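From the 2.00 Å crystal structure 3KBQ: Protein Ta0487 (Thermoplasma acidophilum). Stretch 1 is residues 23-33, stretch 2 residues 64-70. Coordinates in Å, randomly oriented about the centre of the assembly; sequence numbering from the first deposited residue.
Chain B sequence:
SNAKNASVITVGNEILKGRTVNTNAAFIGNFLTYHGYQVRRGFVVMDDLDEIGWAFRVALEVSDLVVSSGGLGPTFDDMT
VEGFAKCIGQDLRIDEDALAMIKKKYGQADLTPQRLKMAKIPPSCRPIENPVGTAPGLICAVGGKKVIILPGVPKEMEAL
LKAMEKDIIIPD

Stretch 1 23-33: TNAAFIGNFLT
Stretch 2, residues 64-70: DLVVSSG

The apolar centre of the contact is Ile28 against Val67, with Ile28 CG2 3.8 Å from Val67 CB. Both CA-to-CB bonds point toward the opposing stretch, and the CA atoms lie 7.6 Å apart; Ile28 is m,t (chi1 -65°, chi2 163°) and Val67 is t (-177°). One helical turn later, Leu32 (m,t) places CD2 3.7 Å from Leu65 CD2 and CD1 4.2 Å from Val67 CG2, distances typical of van der Waals packing; Leu65 is t,p.

This pairing follows from the backbones. Residues 23-33 are helical, phi/psi near -64/-43, with i+4 to i backbone hydrogen bonds, such as Ile28 N to Asn24 O at 2.9 Å. Residues 65-69 form an extended strand, phi -113 to -138° and psi 126 to 152°. The axes approach to 9.4 Å and run nearly antiparallel at 154°, so the helix ascends as the strand descends: four-residue steps from Asn24 to Leu32 match two-residue steps from Ser69 to Leu65. Alternation turns Val66 and Ser68 away.

Toward the polar edge, Ile28 CD1 lies 4.1 Å from Ser69 CB. Beyond it, Asn24 (m, chi2 -7°) and Ser69 (p), their CA atoms 7.2 Å apart, are joined by a weak hydrogen bond: Asn24 ND2 donates to Ser69 OG at 3.4 Å and 145°.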

ATOM      1  N   THR B  23       1.593   9.824   4.715  1.00 25.21           N
ATOM      2  CA  THR B  23       2.607  10.055   5.747  1.00 25.26           C
ATOM      3  C   THR B  23       2.494   9.088   6.899  1.00 23.36           C
ATOM      4  O   THR B  23       3.494   8.795   7.534  1.00 21.81           O
ATOM      5  CB  THR B  23       2.531  11.488   6.370  1.00 26.64           C
ATOM      6  OG1 THR B  23       1.256  11.644   7.002  1.00 32.32           O
ATOM      7  CG2 THR B  23       2.681  12.561   5.307  1.00 27.91           C
ATOM      8  N   ASN B  24       1.286   8.607   7.211  1.00 22.53           N
ATOM      9  CA  ASN B  24       1.171   7.633   8.282  1.00 23.14           C
ATOM     10  C   ASN B  24       1.992   6.366   7.994  1.00 22.66           C
ATOM     11  O   ASN B  24       2.649   5.840   8.885  1.00 22.72           O
ATOM     12  CB  ASN B  24      -0.300   7.250   8.560  1.00 22.33           C
ATOM     13  CG  ASN B  24      -1.063   8.371   9.264  1.00 26.63           C
ATOM     14  OD1 ASN B  24      -0.473   9.376   9.668  1.00 25.64           O
ATOM     15  ND2 ASN B  24      -2.361   8.169   9.470  1.00 26.88           N
ATOM     16  N   ALA B  25       1.939   5.869   6.766  1.00 22.40           N
ATOM     17  CA  ALA B  25       2.643   4.623   6.447  1.00 23.30           C
ATOM     18  C   ALA B  25       4.162   4.824   6.604  1.00 23.04           C
ATOM     19  O   ALA B  25       4.863   3.927   7.049  1.00 23.81           O
ATOM     20  CB  ALA B  25       2.273   4.113   5.008  1.00 24.16           C
ATOM     21  N   ALA B  26       4.653   6.009   6.274  1.00 23.00           N
ATOM     22  CA  ALA B  26       6.075   6.356   6.500  1.00 23.91           C
ATOM     23  C   ALA B  26       6.405   6.350   7.967  1.00 23.21           C
ATOM     24  O   ALA B  26       7.377   5.764   8.358  1.00 25.26           O
ATOM     25  CB  ALA B  26       6.478   7.713   5.860  1.00 22.67           C
ATOM     26  N   PHE B  27       5.606   7.028   8.770  1.00 24.32           N
ATOM     27  CA  PHE B  27       5.872   7.082  10.208  1.00 24.48           C
ATOM     28  C   PHE B  27       5.825   5.660  10.825  1.00 22.89           C
ATOM     29  O   PHE B  27       6.707   5.285  11.597  1.00 23.49           O
ATOM     30  CB  PHE B  27       4.873   7.999  10.914  1.00 23.90           C
ATOM     31  CG  PHE B  27       5.071   8.058  12.425  1.00 28.09           C
ATOM     32  CD1 PHE B  27       5.775   9.094  13.004  1.00 28.09           C
ATOM     33  CD2 PHE B  27       4.526   7.087  13.263  1.00 30.78           C
ATOM     34  CE1 PHE B  27       5.965   9.153  14.401  1.00 28.94           C
ATOM     35  CE2 PHE B  27       4.716   7.158  14.656  1.00 30.97           C
ATOM     36  CZ  PHE B  27       5.447   8.182  15.196  1.00 28.82           C
ATOM     37  N   ILE B  28       4.836   4.858  10.435  1.00 22.07           N
ATOM     38  CA  ILE B  28       4.719   3.486  10.982  1.00 21.70           C
ATOM     39  C   ILE B  28       5.895   2.623  10.494  1.00 22.54           C
ATOM     40  O   ILE B  28       6.519   1.894  11.276  1.00 22.60           O
ATOM     41  CB  ILE B  28       3.337   2.849  10.617  1.00 21.10           C
ATOM     42  CG1 ILE B  28       2.168   3.626  11.294  1.00 22.87           C
ATOM     43  CG2 ILE B  28       3.309   1.303  10.965  1.00 21.46           C
ATOM     44  CD1 ILE B  28       0.735   3.323  10.651  1.00 21.90           C
ATOM     45  N   GLY B  29       6.218   2.724   9.201  1.00 23.21           N
ATOM     46  CA  GLY B  29       7.344   1.982   8.645  1.00 22.42           C
ATOM     47  C   GLY B  29       8.642   2.296   9.373  1.00 23.52           C
ATOM     48  O   GLY B  29       9.416   1.387   9.697  1.00 22.71           O
ATOM     49  N   ASN B  30       8.861   3.587   9.639  1.00 23.45           N
ATOM     50  CA  ASN B  30      10.071   4.011  10.321  1.00 24.66           C
ATOM     51  C   ASN B  30      10.071   3.552  11.791  1.00 24.40           C
ATOM     52  O   ASN B  30      11.098   3.071  12.285  1.00 24.61           O
ATOM     53  CB  ASN B  30      10.248   5.542  10.229  1.00 23.88           C
ATOM     54  CG  ASN B  30      11.536   6.013  10.911  1.00 26.37           C
ATOM     55  OD1 ASN B  30      12.641   5.667  10.498  1.00 26.37           O
ATOM     56  ND2 ASN B  30      11.388   6.766  11.963  1.00 26.91           N
ATOM     57  N   PHE B  31       8.919   3.670  12.465  1.00 24.88           N
ATOM     58  CA  PHE B  31       8.769   3.249  13.866  1.00 24.35           C
ATOM     59  C   PHE B  31       9.084   1.762  13.993  1.00 23.73           C
ATOM     60  O   PHE B  31       9.851   1.381  14.862  1.00 21.89           O
ATOM     61  CB  PHE B  31       7.359   3.566  14.377  1.00 25.51           C
ATOM     62  CG  PHE B  31       7.101   3.145  15.827  1.00 27.76           C
ATOM     63  CD1 PHE B  31       7.324   4.031  16.873  1.00 29.28           C
ATOM     64  CD2 PHE B  31       6.580   1.884  16.124  1.00 28.98           C
ATOM     65  CE1 PHE B  31       7.077   3.644  18.222  1.00 31.67           C
ATOM     66  CE2 PHE B  31       6.330   1.497  17.474  1.00 30.73           C
ATOM     67  CZ  PHE B  31       6.588   2.392  18.504  1.00 30.06           C
ATOM     68  N   LEU B  32       8.521   0.949  13.092  1.00 23.00           N
ATOM     69  CA  LEU B  32       8.716  -0.514  13.159  1.00 23.84           C
ATOM     70  C   LEU B  32      10.166  -0.897  12.833  1.00 23.36           C
ATOM     71  O   LEU B  32      10.756  -1.729  13.536  1.00 22.74           O
ATOM     72  CB  LEU B  32       7.769  -1.241  12.206  1.00 23.07           C
ATOM     73  CG  LEU B  32       6.284  -1.021  12.547  1.00 25.63           C
ATOM     74  CD1 LEU B  32       5.408  -1.555  11.446  1.00 25.05           C
ATOM     75  CD2 LEU B  32       6.033  -1.706  13.888  1.00 27.57           C
ATOM     76  N   THR B  33      10.704  -0.299  11.771  1.00 22.60           N
ATOM     77  CA  THR B  33      12.130  -0.446  11.411  1.00 22.11           C
ATOM     78  C   THR B  33      13.050  -0.101  12.572  1.00 22.25           C
ATOM     79  O   THR B  33      14.026  -0.845  12.874  1.00 22.34           O
ATOM     80  CB  THR B  33      12.513   0.420  10.173  1.00 21.94           C
ATOM     81  OG1 THR B  33      11.703   0.038   9.078  1.00 25.12           O
ATOM     82  CG2 THR B  33      14.028   0.208   9.735  1.00 21.47           C
ATOM     83  N   ASP B  64       3.865 -11.283  11.649  1.00 23.96           N
ATOM     84  CA  ASP B  64       3.380 -11.515  12.979  1.00 22.91           C
ATOM     85  C   ASP B  64       2.937 -10.250  13.700  1.00 22.90           C
ATOM     86  O   ASP B  64       2.350 -10.338  14.771  1.00 21.69           O
ATOM     87  CB  ASP B  64       4.403 -12.280  13.829  1.00 24.06           C
ATOM     88  CG  ASP B  64       4.470 -13.779  13.476  1.00 28.88           C
ATOM     89  OD1 ASP B  64       3.783 -14.243  12.504  1.00 29.28           O
ATOM     90  OD2 ASP B  64       5.217 -14.496  14.191  1.00 30.23           O
ATOM     91  N   LEU B  65       3.175  -9.089  13.102  1.00 21.97           N
ATOM     92  CA  LEU B  65       2.683  -7.838  13.681  1.00 22.37           C
ATOM     93  C   LEU B  65       2.140  -7.012  12.524  1.00 21.66           C
ATOM     94  O   LEU B  65       2.831  -6.826  11.501  1.00 22.46           O
ATOM     95  CB  LEU B  65       3.803  -7.053  14.359  1.00 21.82           C
ATOM     96  CG  LEU B  65       3.463  -5.579  14.715  1.00 24.48           C
ATOM     97  CD1 LEU B  65       2.351  -5.495  15.758  1.00 20.10           C
ATOM     98  CD2 LEU B  65       4.691  -4.888  15.262  1.00 22.35           C
ATOM     99  N   VAL B  66       0.911  -6.546  12.673  1.00 20.96           N
ATOM    100  CA  VAL B  66       0.218  -5.809  11.620  1.00 20.31           C
ATOM    101  C   VAL B  66      -0.249  -4.502  12.222  1.00 20.90           C
ATOM    102  O   VAL B  66      -0.894  -4.491  13.296  1.00 19.90           O
ATOM    103  CB  VAL B  66      -1.006  -6.638  11.091  1.00 20.07           C
ATOM    104  CG1 VAL B  66      -1.835  -5.841  10.086  1.00 20.83           C
ATOM    105  CG2 VAL B  66      -0.490  -7.947  10.419  1.00 20.57           C
ATOM    106  N   VAL B  67       0.108  -3.371  11.592  1.00 19.98           N
ATOM    107  CA  VAL B  67      -0.377  -2.086  12.127  1.00 21.14           C
ATOM    108  C   VAL B  67      -1.180  -1.392  11.058  1.00 21.47           C
ATOM    109  O   VAL B  67      -0.688  -1.272   9.915  1.00 21.51           O
ATOM    110  CB  VAL B  67       0.811  -1.133  12.572  1.00 21.86           C
ATOM    111  CG1 VAL B  67       0.256   0.166  13.201  1.00 20.34           C
ATOM    112  CG2 VAL B  67       1.803  -1.850  13.539  1.00 22.11           C
ATOM    113  N   SER B  68      -2.424  -1.002  11.365  1.00 21.98           N
ATOM    114  CA  SER B  68      -3.273  -0.260  10.406  1.00 23.29           C
ATOM    115  C   SER B  68      -3.523   1.162  10.912  1.00 22.92           C
ATOM    116  O   SER B  68      -3.507   1.419  12.128  1.00 22.53           O
ATOM    117  CB  SER B  68      -4.638  -0.920  10.145  1.00 22.19           C
ATOM    118  OG  SER B  68      -5.466  -0.865  11.311  1.00 29.57           O
ATOM    119  N   SER B  69      -3.719   2.102   9.997  1.00 23.03           N
ATOM    120  CA  SER B  69      -4.271   3.378  10.420  1.00 23.99           C
ATOM    121  C   SER B  69      -5.363   3.821   9.465  1.00 24.19           C
ATOM    122  O   SER B  69      -5.322   3.511   8.264  1.00 23.33           O
ATOM    123  CB  SER B  69      -3.206   4.464  10.517  1.00 25.04           C
ATOM    124  OG  SER B  69      -2.810   4.842   9.204  1.00 28.21           O
ATOM    125  N   GLY B  70      -6.307   4.603   9.991  1.00 22.41           N
ATOM    126  CA  GLY B  70      -7.385   5.086   9.180  1.00 22.67           C
ATOM    127  C   GLY B  70      -8.686   4.327   9.404  1.00 22.47           C
ATOM    128  O   GLY B  70      -8.677   3.163   9.747  1.00 22.48           O
TER